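SOXX (Paracoccus pantotrophus, PDB 2C1D) is a c-type cytochrome subunit of the SoxXA complex, a heme enzyme that initiates chemotrophic sulfur oxidation, and probably transfers electrons through its heme c. Local coordinates at residues 6-11 with 93-98; 76-79 with 85-88. One frame throughout, in Å; residues are numbered along the deposited sequence.

Contact 1 of 2, residues 6-11 with 93-98; sequences KEVVYV and AFYKVD. With HEC (heme c), chain O.
K6 reaches D98 with its ammonium group, the two side chains crossing at about a right angle. NZ of K6 lies 2.9 Å from OD2 of D98, which accepts through its syn lone pair, on the side of OD1, in a bond that is both hydrogen bond and salt bridge. The lysine chain is bent at chi2, chi3 and chi4 instead of extended, which brings its methylenes over V97: CD of K6 passes 4.0 Å from CG2 of V97, so that the charged tip and the aliphatic shaft meet consecutive residues. D98 holds its carboxylate between its own backbone N and carbonyl carbon (chi1 70°), which presents it to K6. Further along, V8 puts a methyl against the rim of the Y95 ring, CG2 of V8 standing 3.8 Å from CE2 of Y95 in the ring plane. The hydroxyl of Y95 is held by the carbonyl of T3. In this cytochrome c fold the segment 6-11 precedes helix 26-33, whereas the loop segment 93-98 follows the axial ligand M91; the contact joins the N-terminal loop to the chain just after this ligand of the iron. V8 also touches Y10, its CG1 over one face of that ring, toward the rim. A water joins the segments there, accepting from OH of Y10 at 2.8 Å and donating to the backbone O of Y95 at the same length. F94 turns to the heme instead, one ring face over the vinyl-derived carbon CBB, which lies 3.7 Å from CE1 of F94. K96 pairs with E177 of the SOXA chain.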
ATOM      1  N   LYS B   6     -23.360  -2.737  19.075  1.00 36.27           N
ATOM      2  CA  LYS B   6     -23.101  -1.835  20.206  1.00 37.70           C
ATOM      3  C   LYS B   6     -23.633  -2.370  21.545  1.00 38.07           C
ATOM      4  O   LYS B   6     -23.262  -1.853  22.599  1.00 38.67           O
ATOM      5  CB  LYS B   6     -23.698  -0.447  19.982  1.00 38.11           C
ATOM      6  CG  LYS B   6     -23.500   0.170  18.592  1.00 41.01           C
ATOM      7  CD  LYS B   6     -22.472   1.267  18.562  1.00 43.35           C
ATOM      8  CE  LYS B   6     -23.000   2.566  19.119  1.00 45.21           C
ATOM      9  NZ  LYS B   6     -21.873   3.300  19.772  1.00 45.73           N
ATOM     10  N   GLU B   7     -24.500  -3.382  21.502  1.00 37.78           N
ATOM     11  CA  GLU B   7     -25.066  -3.999  22.709  1.00 37.89           C
ATOM     12  C   GLU B   7     -24.265  -5.191  23.226  1.00 37.25           C
ATOM     13  O   GLU B   7     -24.560  -5.701  24.303  1.00 37.69           O
ATOM     14  CB  GLU B   7     -26.503  -4.480  22.446  1.00 37.97           C
ATOM     15  CG  GLU B   7     -27.437  -3.424  21.882  1.00 39.60           C
ATOM     16  CD  GLU B   7     -28.764  -3.994  21.389  1.00 43.27           C
ATOM     17  OE1 GLU B   7     -29.704  -3.185  21.237  1.00 44.32           O
ATOM     18  OE2 GLU B   7     -28.877  -5.239  21.141  1.00 43.46           O
ATOM     19  N   VAL B   8     -23.277  -5.661  22.463  1.00 36.88           N
ATOM     20  CA  VAL B   8     -22.470  -6.804  22.885  1.00 36.50           C
ATOM     21  C   VAL B   8     -21.718  -6.476  24.182  1.00 37.12           C
ATOM     22  O   VAL B   8     -21.217  -5.362  24.355  1.00 37.18           O
ATOM     23  CB  VAL B   8     -21.475  -7.259  21.774  1.00 36.51           C
ATOM     24  CG1 VAL B   8     -20.570  -8.380  22.260  1.00 35.13           C
ATOM     25  CG2 VAL B   8     -22.236  -7.724  20.526  1.00 35.97           C
ATOM     26  N   VAL B   9     -21.685  -7.460  25.088  1.00 37.83           N
ATOM     27  CA  VAL B   9     -21.020  -7.360  26.387  1.00 38.41           C
ATOM     28  C   VAL B   9     -19.802  -8.264  26.389  1.00 38.04           C
ATOM     29  O   VAL B   9     -19.910  -9.499  26.347  1.00 38.04           O
ATOM     30  CB  VAL B   9     -21.946  -7.765  27.571  1.00 39.12           C
ATOM     31  CG1 VAL B   9     -21.227  -7.541  28.926  1.00 40.13           C
ATOM     32  CG2 VAL B   9     -23.253  -6.993  27.529  1.00 39.81           C
ATOM     33  N   TYR B  10     -18.640  -7.623  26.393  1.00 38.17           N
ATOM     34  CA  TYR B  10     -17.367  -8.304  26.494  1.00 38.80           C
ATOM     35  C   TYR B  10     -16.865  -8.241  27.939  1.00 38.95           C
ATOM     36  O   TYR B  10     -16.819  -7.172  28.540  1.00 38.72           O
ATOM     37  CB  TYR B  10     -16.325  -7.652  25.576  1.00 38.64           C
ATOM     38  CG  TYR B  10     -16.675  -7.618  24.096  1.00 37.81           C
ATOM     39  CD1 TYR B  10     -17.472  -6.605  23.576  1.00 36.70           C
ATOM     40  CD2 TYR B  10     -16.158  -8.564  23.214  1.00 37.42           C
ATOM     41  CE1 TYR B  10     -17.770  -6.549  22.244  1.00 35.87           C
ATOM     42  CE2 TYR B  10     -16.461  -8.515  21.855  1.00 37.33           C
ATOM     43  CZ  TYR B  10     -17.266  -7.511  21.384  1.00 35.56           C
ATOM     44  OH  TYR B  10     -17.579  -7.447  20.051  1.00 35.72           O
ATOM     45  N   VAL B  11     -16.509  -9.402  28.467  1.00 39.89           N
ATOM     46  CA  VAL B  11     -15.894  -9.553  29.783  1.00 40.80           C
ATOM     47  C   VAL B  11     -14.561 -10.259  29.561  1.00 40.87           C
ATOM     48  O   VAL B  11     -14.531 -11.427  29.185  1.00 40.70           O
ATOM     49  CB  VAL B  11     -16.820 -10.397  30.720  1.00 41.11           C
ATOM     50  CG1 VAL B  11     -16.092 -10.840  32.001  1.00 42.05           C
ATOM     51  CG2 VAL B  11     -18.068  -9.594  31.087  1.00 41.22           C
ATOM     52  N   ALA B  93     -12.102  -6.161  13.585  1.00 26.61           N
ATOM     53  CA  ALA B  93     -13.301  -6.556  14.319  1.00 26.44           C
ATOM     54  C   ALA B  93     -14.363  -6.841  13.300  1.00 26.93           C
ATOM     55  O   ALA B  93     -14.644  -6.001  12.442  1.00 26.68           O
ATOM     56  CB  ALA B  93     -13.759  -5.451  15.250  1.00 26.08           C
ATOM     57  N   PHE B  94     -14.946  -8.027  13.387  1.00 27.27           N
ATOM     58  CA  PHE B  94     -15.956  -8.440  12.418  1.00 27.73           C
ATOM     59  C   PHE B  94     -17.384  -8.061  12.786  1.00 27.85           C
ATOM     60  O   PHE B  94     -18.271  -8.167  11.950  1.00 28.18           O
ATOM     61  CB  PHE B  94     -15.798  -9.923  12.128  1.00 27.56           C
ATOM     62  CG  PHE B  94     -14.573 -10.224  11.310  1.00 27.67           C
ATOM     63  CD1 PHE B  94     -13.376 -10.539  11.916  1.00 27.07           C
ATOM     64  CD2 PHE B  94     -14.618 -10.161   9.924  1.00 26.54           C
ATOM     65  CE1 PHE B  94     -12.223 -10.796  11.137  1.00 26.71           C
ATOM     66  CE2 PHE B  94     -13.478 -10.433   9.150  1.00 26.56           C
ATOM     67  CZ  PHE B  94     -12.291 -10.748   9.771  1.00 26.31           C
ATOM     68  N   TYR B  95     -17.585  -7.520  13.985  1.00 28.38           N
ATOM     69  CA  TYR B  95     -18.917  -7.118  14.453  1.00 28.75           C
ATOM     70  C   TYR B  95     -18.854  -5.735  15.105  1.00 29.14           C
ATOM     71  O   TYR B  95     -19.202  -5.557  16.272  1.00 29.40           O
ATOM     72  CB  TYR B  95     -19.478  -8.185  15.415  1.00 28.00           C
ATOM     73  CG  TYR B  95     -20.984  -8.215  15.510  1.00 29.35           C
ATOM     74  CD1 TYR B  95     -21.774  -8.482  14.389  1.00 28.36           C
ATOM     75  CD2 TYR B  95     -21.633  -7.996  16.729  1.00 29.38           C
ATOM     76  CE1 TYR B  95     -23.179  -8.518  14.473  1.00 27.29           C
ATOM     77  CE2 TYR B  95     -23.029  -8.060  16.821  1.00 28.87           C
ATOM     78  CZ  TYR B  95     -23.790  -8.332  15.693  1.00 27.06           C
ATOM     79  OH  TYR B  95     -25.158  -8.374  15.782  1.00 26.89           O
ATOM     80  N   LYS B  96     -18.392  -4.760  14.326  1.00 29.30           N
ATOM     81  CA  LYS B  96     -18.136  -3.408  14.795  1.00 29.78           C
ATOM     82  C   LYS B  96     -18.620  -2.442  13.749  1.00 30.22           C
ATOM     83  O   LYS B  96     -18.426  -2.652  12.550  1.00 29.48           O
ATOM     84  CB  LYS B  96     -16.642  -3.172  15.038  1.00 30.05           C
ATOM     85  CG  LYS B  96     -16.313  -1.831  15.671  1.00 30.40           C
ATOM     86  CD  LYS B  96     -14.819  -1.747  16.022  1.00 32.02           C
ATOM     87  CE  LYS B  96     -14.404  -0.372  16.547  1.00 32.36           C
ATOM     88  NZ  LYS B  96     -13.009  -0.428  17.093  1.00 32.48           N
ATOM     89  N   VAL B  97     -19.274  -1.381  14.192  1.00 30.33           N
ATOM     90  CA  VAL B  97     -19.986  -0.523  13.261  1.00 30.31           C
ATOM     91  C   VAL B  97     -19.618   0.943  13.335  1.00 30.37           C
ATOM     92  O   VAL B  97     -20.005   1.718  12.472  1.00 29.45           O
ATOM     93  CB  VAL B  97     -21.513  -0.669  13.442  1.00 30.76           C
ATOM     94  CG1 VAL B  97     -21.956  -2.080  13.108  1.00 30.41           C
ATOM     95  CG2 VAL B  97     -21.933  -0.270  14.859  1.00 30.81           C
ATOM     96  N   ASP B  98     -18.847   1.338  14.335  1.00 31.00           N
ATOM     97  CA  ASP B  98     -18.476   2.746  14.448  1.00 32.04           C
ATOM     98  C   ASP B  98     -17.177   2.928  15.223  1.00 32.50           C
ATOM     99  O   ASP B  98     -16.581   1.955  15.692  1.00 33.70           O
ATOM    100  CB  ASP B  98     -19.640   3.560  15.050  1.00 32.89           C
ATOM    101  CG  ASP B  98     -19.897   3.262  16.540  1.00 34.34           C
ATOM    102  OD1 ASP B  98     -19.310   2.326  17.121  1.00 39.19           O
ATOM    103  OD2 ASP B  98     -20.693   3.937  17.222  1.00 41.34           O
TER
HETATM  104 FE   HEC O1158      -7.433 -13.708  13.535  1.00 29.40          FE
HETATM  105  CHA HEC O1158      -5.788 -14.053  16.504  1.00 32.36           C
HETATM  106  CHB HEC O1158      -9.594 -16.165  14.403  1.00 31.67           C
HETATM  107  CHC HEC O1158      -9.194 -13.128  10.702  1.00 27.20           C
HETATM  108  CHD HEC O1158      -5.015 -11.490  12.425  1.00 28.39           C
HETATM  109  NA  HEC O1158      -7.666 -14.876  15.176  1.00 29.99           N
HETATM  110  C1A HEC O1158      -6.843 -14.894  16.263  1.00 31.40           C
HETATM  111  C2A HEC O1158      -7.294 -15.956  17.134  1.00 32.02           C
HETATM  112  C3A HEC O1158      -8.355 -16.555  16.556  1.00 31.84           C
HETATM  113  C4A HEC O1158      -8.603 -15.862  15.304  1.00 30.94           C
HETATM  114  CMA HEC O1158      -9.213 -17.737  17.042  1.00 31.53           C
HETATM  115  CAA HEC O1158      -6.628 -16.265  18.476  1.00 35.59           C
HETATM  116  CBA HEC O1158      -5.229 -16.836  18.293  1.00 35.74           C
HETATM  117  CGA HEC O1158      -5.420 -18.288  18.069  1.00 36.99           C
HETATM  118  O1A HEC O1158      -5.855 -18.949  19.038  1.00 39.42           O
HETATM  119  O2A HEC O1158      -5.158 -18.790  16.951  1.00 37.19           O
HETATM  120  NB  HEC O1158      -9.042 -14.504  12.705  1.00 26.74           N
HETATM  121  C1B HEC O1158      -9.853 -15.469  13.261  1.00 30.35           C
HETATM  122  C2B HEC O1158     -11.046 -15.615  12.443  1.00 29.99           C
HETATM  123  C3B HEC O1158     -10.933 -14.785  11.403  1.00 26.65           C
HETATM  124  C4B HEC O1158      -9.681 -14.067  11.567  1.00 27.24           C
HETATM  125  CMB HEC O1158     -12.165 -16.631  12.713  1.00 29.38           C
HETATM  126  CAB HEC O1158     -11.982 -14.598  10.267  1.00 27.06           C
HETATM  127  CBB HEC O1158     -13.227 -14.307  10.782  1.00 25.35           C
HETATM  128  NC  HEC O1158      -7.154 -12.522  11.827  1.00 26.42           N
HETATM  129  C1C HEC O1158      -8.021 -12.441  10.795  1.00 27.05           C
HETATM  130  C2C HEC O1158      -7.427 -11.571   9.782  1.00 26.20           C
HETATM  131  C3C HEC O1158      -6.338 -10.997  10.319  1.00 27.27           C
HETATM  132  C4C HEC O1158      -6.096 -11.682  11.586  1.00 27.24           C
HETATM  133  CMC HEC O1158      -8.165 -11.077   8.527  1.00 27.60           C
HETATM  134  CAC HEC O1158      -5.344  -9.958   9.684  1.00 29.35           C
HETATM  135  CBC HEC O1158      -5.802  -8.792   9.206  1.00 30.19           C
HETATM  136  ND  HEC O1158      -5.678 -12.870  14.346  1.00 30.08           N
HETATM  137  C1D HEC O1158      -4.815 -12.000  13.694  1.00 29.25           C
HETATM  138  C2D HEC O1158      -3.695 -11.719  14.564  1.00 32.10           C
HETATM  139  C3D HEC O1158      -3.948 -12.531  15.840  1.00 33.34           C
HETATM  140  C4D HEC O1158      -5.189 -13.214  15.600  1.00 32.08           C
HETATM  141  CMD HEC O1158      -2.476 -10.798  14.284  1.00 32.92           C
HETATM  142  CAD HEC O1158      -3.072 -12.645  17.121  1.00 34.24           C
HETATM  143  CBD HEC O1158      -3.536 -11.578  18.111  1.00 37.71           C
HETATM  144  CGD HEC O1158      -2.403 -10.671  18.545  1.00 40.98           C
HETATM  145  O1D HEC O1158      -2.332  -9.492  18.056  1.00 43.13           O
HETATM  146  O2D HEC O1158      -1.585 -11.162  19.381  1.00 42.64           O
HETATM  147  O   HOH W   1     -19.444  -5.652  19.041  1.00 29.56           O

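Contact 2 of 2, residues 76-79 with 85-88. With HEC (heme c), chain O.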
ATOM      1  N   ARG B  76     -16.203 -16.385  20.467  1.00 31.06           N
ATOM      2  CA  ARG B  76     -17.215 -15.428  19.987  1.00 31.53           C
ATOM      3  C   ARG B  76     -16.709 -14.007  20.097  1.00 31.22           C
ATOM      4  O   ARG B  76     -16.801 -13.213  19.155  1.00 30.62           O
ATOM      5  CB  ARG B  76     -18.528 -15.610  20.769  1.00 31.75           C
ATOM      6  CG  ARG B  76     -19.635 -14.595  20.500  1.00 31.09           C
ATOM      7  CD  ARG B  76     -20.916 -14.904  21.294  1.00 29.62           C
ATOM      8  NE  ARG B  76     -21.433 -16.213  20.917  1.00 29.34           N
ATOM      9  CZ  ARG B  76     -21.485 -17.296  21.696  1.00 30.03           C
ATOM     10  NH1 ARG B  76     -21.050 -17.303  22.955  1.00 31.62           N
ATOM     11  NH2 ARG B  76     -21.979 -18.405  21.189  1.00 31.27           N
ATOM     12  N   GLY B  77     -16.143 -13.689  21.258  1.00 30.30           N
ATOM     13  CA  GLY B  77     -15.605 -12.371  21.491  1.00 30.30           C
ATOM     14  C   GLY B  77     -14.422 -12.032  20.588  1.00 29.96           C
ATOM     15  O   GLY B  77     -14.294 -10.899  20.192  1.00 30.28           O
ATOM     16  N   ILE B  78     -13.585 -13.017  20.259  1.00 30.25           N
ATOM     17  CA  ILE B  78     -12.422 -12.812  19.369  1.00 29.74           C
ATOM     18  C   ILE B  78     -12.891 -12.558  17.925  1.00 29.48           C
ATOM     19  O   ILE B  78     -12.419 -11.641  17.254  1.00 30.09           O
ATOM     20  CB  ILE B  78     -11.473 -14.044  19.439  1.00 29.32           C
ATOM     21  CG1 ILE B  78     -10.683 -14.008  20.754  1.00 30.22           C
ATOM     22  CG2 ILE B  78     -10.505 -14.081  18.266  1.00 29.29           C
ATOM     23  CD1 ILE B  78      -9.922 -15.283  21.092  1.00 31.44           C
ATOM     24  N   VAL B  79     -13.842 -13.351  17.459  1.00 29.06           N
ATOM     25  CA  VAL B  79     -14.416 -13.138  16.117  1.00 29.42           C
ATOM     26  C   VAL B  79     -15.150 -11.802  16.001  1.00 29.32           C
ATOM     27  O   VAL B  79     -14.916 -11.047  15.047  1.00 29.53           O
ATOM     28  CB  VAL B  79     -15.289 -14.328  15.675  1.00 28.97           C
ATOM     29  CG1 VAL B  79     -15.826 -14.136  14.268  1.00 29.15           C
ATOM     30  CG2 VAL B  79     -14.462 -15.616  15.696  1.00 29.07           C
ATOM     31  N   THR B  85      -9.757  -8.671  23.328  1.00 38.93           N
ATOM     32  CA  THR B  85      -8.912  -9.714  23.895  1.00 39.57           C
ATOM     33  C   THR B  85      -7.429  -9.321  23.752  1.00 39.90           C
ATOM     34  O   THR B  85      -6.655  -9.431  24.710  1.00 39.63           O
ATOM     35  CB  THR B  85      -9.196 -11.045  23.178  1.00 39.72           C
ATOM     36  OG1 THR B  85     -10.523 -11.504  23.483  1.00 39.81           O
ATOM     37  CG2 THR B  85      -8.299 -12.175  23.662  1.00 40.29           C
ATOM     38  N   PHE B  86      -7.039  -8.864  22.558  1.00 39.57           N
ATOM     39  CA  PHE B  86      -5.646  -8.508  22.248  1.00 39.36           C
ATOM     40  C   PHE B  86      -5.587  -7.046  21.866  1.00 39.67           C
ATOM     41  O   PHE B  86      -5.862  -6.694  20.714  1.00 39.68           O
ATOM     42  CB  PHE B  86      -5.116  -9.323  21.074  1.00 39.12           C
ATOM     43  CG  PHE B  86      -5.402 -10.797  21.140  1.00 38.82           C
ATOM     44  CD1 PHE B  86      -6.379 -11.359  20.333  1.00 36.98           C
ATOM     45  CD2 PHE B  86      -4.635 -11.638  21.930  1.00 39.39           C
ATOM     46  CE1 PHE B  86      -6.625 -12.719  20.354  1.00 37.94           C
ATOM     47  CE2 PHE B  86      -4.868 -13.008  21.947  1.00 39.69           C
ATOM     48  CZ  PHE B  86      -5.857 -13.552  21.162  1.00 38.76           C
ATOM     49  N   GLU B  87      -5.236  -6.189  22.817  1.00 39.95           N
ATOM     50  CA  GLU B  87      -5.280  -4.738  22.612  1.00 40.62           C
ATOM     51  C   GLU B  87      -4.391  -4.318  21.442  1.00 39.59           C
ATOM     52  O   GLU B  87      -3.248  -4.767  21.340  1.00 39.31           O
ATOM     53  CB  GLU B  87      -4.832  -4.003  23.888  1.00 41.78           C
ATOM     54  CG  GLU B  87      -4.954  -2.480  23.846  1.00 44.89           C
ATOM     55  CD  GLU B  87      -4.830  -1.837  25.232  1.00 51.65           C
ATOM     56  OE1 GLU B  87      -3.877  -2.185  25.988  1.00 54.62           O
ATOM     57  OE2 GLU B  87      -5.688  -0.977  25.574  1.00 54.65           O
ATOM     58  N   GLY B  88      -4.938  -3.480  20.562  1.00 38.17           N
ATOM     59  CA  GLY B  88      -4.233  -2.982  19.390  1.00 37.14           C
ATOM     60  C   GLY B  88      -3.951  -3.996  18.288  1.00 35.87           C
ATOM     61  O   GLY B  88      -3.183  -3.706  17.396  1.00 36.73           O
TER
HETATM   62 FE   HEC O1158      -7.433 -13.708  13.535  1.00 29.40          FE
HETATM   63  CHA HEC O1158      -5.788 -14.053  16.504  1.00 32.36           C
HETATM   64  CHB HEC O1158      -9.594 -16.165  14.403  1.00 31.67           C
HETATM   65  CHC HEC O1158      -9.194 -13.128  10.702  1.00 27.20           C
HETATM   66  CHD HEC O1158      -5.015 -11.490  12.425  1.00 28.39           C
HETATM   67  NA  HEC O1158      -7.666 -14.876  15.176  1.00 29.99           N
HETATM   68  C1A HEC O1158      -6.843 -14.894  16.263  1.00 31.40           C
HETATM   69  C2A HEC O1158      -7.294 -15.956  17.134  1.00 32.02           C
HETATM   70  C3A HEC O1158      -8.355 -16.555  16.556  1.00 31.84           C
HETATM   71  C4A HEC O1158      -8.603 -15.862  15.304  1.00 30.94           C
HETATM   72  CMA HEC O1158      -9.213 -17.737  17.042  1.00 31.53           C
HETATM   73  CAA HEC O1158      -6.628 -16.265  18.476  1.00 35.59           C
HETATM   74  CBA HEC O1158      -5.229 -16.836  18.293  1.00 35.74           C
HETATM   75  CGA HEC O1158      -5.420 -18.288  18.069  1.00 36.99           C
HETATM   76  O1A HEC O1158      -5.855 -18.949  19.038  1.00 39.42           O
HETATM   77  O2A HEC O1158      -5.158 -18.790  16.951  1.00 37.19           O
HETATM   78  NB  HEC O1158      -9.042 -14.504  12.705  1.00 26.74           N
HETATM   79  C1B HEC O1158      -9.853 -15.469  13.261  1.00 30.35           C
HETATM   80  C2B HEC O1158     -11.046 -15.615  12.443  1.00 29.99           C
HETATM   81  C3B HEC O1158     -10.933 -14.785  11.403  1.00 26.65           C
HETATM   82  C4B HEC O1158      -9.681 -14.067  11.567  1.00 27.24           C
HETATM   83  CMB HEC O1158     -12.165 -16.631  12.713  1.00 29.38           C
HETATM   84  CAB HEC O1158     -11.982 -14.598  10.267  1.00 27.06           C
HETATM   85  CBB HEC O1158     -13.227 -14.307  10.782  1.00 25.35           C
HETATM   86  NC  HEC O1158      -7.154 -12.522  11.827  1.00 26.42           N
HETATM   87  C1C HEC O1158      -8.021 -12.441  10.795  1.00 27.05           C
HETATM   88  C2C HEC O1158      -7.427 -11.571   9.782  1.00 26.20           C
HETATM   89  C3C HEC O1158      -6.338 -10.997  10.319  1.00 27.27           C
HETATM   90  C4C HEC O1158      -6.096 -11.682  11.586  1.00 27.24           C
HETATM   91  CMC HEC O1158      -8.165 -11.077   8.527  1.00 27.60           C
HETATM   92  CAC HEC O1158      -5.344  -9.958   9.684  1.00 29.35           C
HETATM   93  CBC HEC O1158      -5.802  -8.792   9.206  1.00 30.19           C
HETATM   94  ND  HEC O1158      -5.678 -12.870  14.346  1.00 30.08           N
HETATM   95  C1D HEC O1158      -4.815 -12.000  13.694  1.00 29.25           C
HETATM   96  C2D HEC O1158      -3.695 -11.719  14.564  1.00 32.10           C
HETATM   97  C3D HEC O1158      -3.948 -12.531  15.840  1.00 33.34           C
HETATM   98  C4D HEC O1158      -5.189 -13.214  15.600  1.00 32.08           C
HETATM   99  CMD HEC O1158      -2.476 -10.798  14.284  1.00 32.92           C
HETATM  100  CAD HEC O1158      -3.072 -12.645  17.121  1.00 34.24           C
HETATM  101  CBD HEC O1158      -3.536 -11.578  18.111  1.00 37.71           C
HETATM  102  CGD HEC O1158      -2.403 -10.671  18.545  1.00 40.98           C
HETATM  103  O1D HEC O1158      -2.332  -9.492  18.056  1.00 43.13           O
HETATM  104  O2D HEC O1158      -1.585 -11.162  19.381  1.00 42.64           O
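The heme pocket of this cytochrome c is lined here by helix 72-81 and by the loop that follows it, and I78 and F86 bring the two together beside the porphyrin. I78 divides its branches between loop and heme. CG2 of I78 rests on the porphyrin at pyrrole carbon C3A, 3.7 Å away. With chi1 at -75°, CG1 of I78 lies beside the backbone N and meets T85, 3.7 Å from its OG1, the two side chains crossing obliquely. At the end of the same branch, CD1 of I78 comes within 4.2 Å of CE1 of F86, an apolar contact oblique to the ring. No hydrogen bond links the segments, so the fit rests on van der Waals packing. The F86 ring is sandwiched: CG2 of its neighbour T85 sits 3.6 Å above the centre of one face, and the propionate methylene CBD of the heme lies on the opposite face, toward the rim and 3.6 Å from CD1 of F86. The aromatic side chain thus packs on the aliphatic root of one propionate, and CZ of F86 also approaches CAA of the other, at 3.9 Å. The next residue of the helix after I78, V79, directs CG2 to the heme methyl CMB at 3.9 Å and also packs on helix 122-133. R76 leaves the heme side altogether, forming salt bridges with E72 and E126. I78 also touches W70, a heme-binding residue, and M91, the axial ligand of the iron. Together these residues give the porphyrin an apolar lining of aliphatic and aromatic side chains, as in the heme crevice of class I cytochromes c.

Overall arrangement
Contacts 1 and 2 lie with their centres about 10 Å apart, and both touch the same heme c. Along the chain, contact 2 falls wholly between the two segments of contact 1. They meet directly where CB of F94 packs 3.2 Å from the backbone O of V79, and where CE2 of Y10 lies 3.6 Å from the backbone O of G77, so helix 72-81 stands between the N-terminal loop and the heme. M91, an axial ligand of the iron, comes between 85-88 and 93-98 in sequence. Contact 2 meets the porphyrin and its propionates, whereas contact 1 meets the heme through F94, and its other touching residues lie away from it.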